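Side-chain contact in ThiS/MoaD family protein (Amycolatopsis orientalis, PDB 4N6E), which probably serves as a small sulfur-carrier protein that hands sulfur to the thiosugar synthase BexX, with which it forms a complex: residues E30-V35 and G41-L46. Residues are numbered along the deposited sequence; the frame is centred on the assembly and turned at random.
Sequences EIIDDV and GIKARL
Ile32 and Lys43 meet where helix 28-38 packs against the short, weakly bonded helical turn 42-46, their side chains crossing at about a right angle: CG2 of Ile32 lies against the aliphatic CG of Lys43 at 3.4 Å, where their backbones come within 6.5 Å between CA atoms. Each reaching atom stands trans to its own backbone N (chi1 of Lys43 -164°), which extends both toward the opposing segment. The other branch of Ile32 brings CG1 to 4.3 Å from CD1 of Leu46. One turn further along helix 28-38, CG1 of Val35 meets CG2 of Ile42 at 3.9 Å, and all four apolar residues are buried. The axes of the two short segments run roughly antiparallel (147°), with a closest approach of 9.8 Å. Both pack on the mixed sheet of the beta-grasp (ubiquitin-like) fold, consistent with ThiS family membership: Val35 continues onto Val21 and Ala23 of strand 20-23, Leu46 onto Ile83 of strand 80-88. Toward solvent the contact thins to a single polar link. The Lys43 chain bends at chi2 and again at chi4, bringing NZ to 2.8 Å from OD1 of exposed Asp33, a salt bridge between side chains that cross at a slant. No hydrogen bond joins the two backbones here, while NH2 of Arg45 forms a salt bridge with an acidic side chain on the chain of another protein, presumably the synthase.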
loop_
_atom_site.group_PDB
_atom_site.type_symbol
_atom_site.label_atom_id
_atom_site.label_comp_id
_atom_site.label_asym_id
_atom_site.label_seq_id
_atom_site.Cartn_x
_atom_site.Cartn_y
_atom_site.Cartn_z
ATOM N N GLU B 30 50.191 24.784 -7.674
ATOM C CA GLU B 30 50.493 26.208 -7.725
ATOM C C GLU B 30 49.225 26.987 -8.058
ATOM O O GLU B 30 48.973 28.029 -7.460
ATOM C CB GLU B 30 51.610 26.511 -8.738
ATOM C CG GLU B 30 52.992 26.058 -8.270
ATOM C CD GLU B 30 54.115 26.459 -9.215
ATOM O OE1 GLU B 30 53.880 26.583 -10.441
ATOM O OE2 GLU B 30 55.245 26.649 -8.722
ATOM N N ILE B 31 48.426 26.475 -8.989
ATOM C CA ILE B 31 47.157 27.117 -9.363
ATOM C C ILE B 31 46.170 27.135 -8.193
ATOM O O ILE B 31 45.327 28.030 -8.095
ATOM C CB ILE B 31 46.480 26.414 -10.557
ATOM C CG1 ILE B 31 47.358 26.508 -11.808
ATOM C CG2 ILE B 31 45.104 27.006 -10.836
ATOM C CD1 ILE B 31 47.368 27.868 -12.478
ATOM N N ILE B 32 46.269 26.149 -7.312
ATOM C CA ILE B 32 45.400 26.099 -6.150
ATOM C C ILE B 32 45.865 27.174 -5.161
ATOM O O ILE B 32 45.109 28.095 -4.858
ATOM C CB ILE B 32 45.333 24.666 -5.560
ATOM C CG1 ILE B 32 44.439 23.800 -6.462
ATOM C CG2 ILE B 32 44.792 24.664 -4.136
ATOM C CD1 ILE B 32 44.467 22.313 -6.161
ATOM N N ASP B 33 47.113 27.066 -4.704
ATOM C CA ASP B 33 47.734 28.048 -3.794
ATOM C C ASP B 33 47.492 29.513 -4.213
ATOM O O ASP B 33 47.232 30.368 -3.370
ATOM C CB ASP B 33 49.247 27.794 -3.700
ATOM C CG ASP B 33 49.600 26.544 -2.897
ATOM O OD1 ASP B 33 48.760 26.066 -2.109
ATOM O OD2 ASP B 33 50.733 26.039 -3.046
ATOM N N ASP B 34 47.577 29.780 -5.515
ATOM C CA ASP B 34 47.373 31.124 -6.082
ATOM C C ASP B 34 45.919 31.600 -5.948
ATOM O O ASP B 34 45.655 32.803 -5.845
ATOM C CB ASP B 34 47.785 31.125 -7.564
ATOM C CG ASP B 34 47.820 32.518 -8.174
ATOM O OD1 ASP B 34 48.516 33.397 -7.614
ATOM O OD2 ASP B 34 47.170 32.726 -9.229
ATOM N N VAL B 35 44.982 30.654 -5.967
ATOM C CA VAL B 35 43.563 30.960 -5.798
ATOM C C VAL B 35 43.236 31.125 -4.304
ATOM O O VAL B 35 42.475 32.019 -3.935
ATOM C CB VAL B 35 42.677 29.891 -6.495
ATOM C CG1 VAL B 35 41.258 29.880 -5.948
ATOM C CG2 VAL B 35 42.642 30.139 -7.997
ATOM N N GLY B 41 39.938 29.575 2.229
ATOM C CA GLY B 41 38.984 28.507 2.538
ATOM C C GLY B 41 38.787 27.452 1.457
ATOM O O GLY B 41 38.486 26.299 1.772
ATOM N N ILE B 42 38.952 27.827 0.189
ATOM C CA ILE B 42 38.709 26.893 -0.920
ATOM C C ILE B 42 39.679 25.705 -0.940
ATOM O O ILE B 42 39.254 24.573 -1.156
ATOM C CB ILE B 42 38.681 27.610 -2.299
ATOM C CG1 ILE B 42 38.071 26.690 -3.363
ATOM C CG2 ILE B 42 40.068 28.087 -2.721
ATOM C CD1 ILE B 42 37.668 27.396 -4.638
ATOM N N LYS B 43 40.964 25.954 -0.692
ATOM C CA LYS B 43 41.988 24.890 -0.717
ATOM C C LYS B 43 41.662 23.748 0.246
ATOM O O LYS B 43 41.924 22.582 -0.054
ATOM C CB LYS B 43 43.379 25.473 -0.402
ATOM C CG LYS B 43 44.571 24.587 -0.764
ATOM C CD LYS B 43 45.251 23.990 0.459
ATOM C CE LYS B 43 46.522 23.227 0.095
ATOM N NZ LYS B 43 47.630 24.081 -0.422
ATOM N N ALA B 44 41.077 24.085 1.392
ATOM C CA ALA B 44 40.653 23.081 2.370
ATOM C C ALA B 44 39.640 22.084 1.784
ATOM O O ALA B 44 39.638 20.905 2.143
ATOM C CB ALA B 44 40.072 23.765 3.599
ATOM N N ARG B 45 38.796 22.564 0.875
ATOM C CA ARG B 45 37.795 21.722 0.216
ATOM C C ARG B 45 38.410 20.838 -0.872
ATOM O O ARG B 45 37.827 19.818 -1.238
ATOM C CB ARG B 45 36.695 22.588 -0.417
ATOM C CG ARG B 45 36.073 23.634 0.508
ATOM C CD ARG B 45 34.629 23.328 0.873
ATOM N NE ARG B 45 34.496 22.115 1.674
ATOM C CZ ARG B 45 33.332 21.584 2.049
ATOM N NH1 ARG B 45 32.182 22.157 1.698
ATOM N NH2 ARG B 45 33.315 20.475 2.776
ATOM N N LEU B 46 39.578 21.229 -1.389
ATOM C CA LEU B 46 40.182 20.557 -2.545
ATOM C C LEU B 46 41.282 19.560 -2.205
ATOM O O LEU B 46 41.417 18.549 -2.893
ATOM C CB LEU B 46 40.737 21.589 -3.520
ATOM C CG LEU B 46 39.743 22.630 -4.031
ATOM C CD1 LEU B 46 40.451 23.625 -4.941
ATOM C CD2 LEU B 46 38.571 21.978 -4.747
#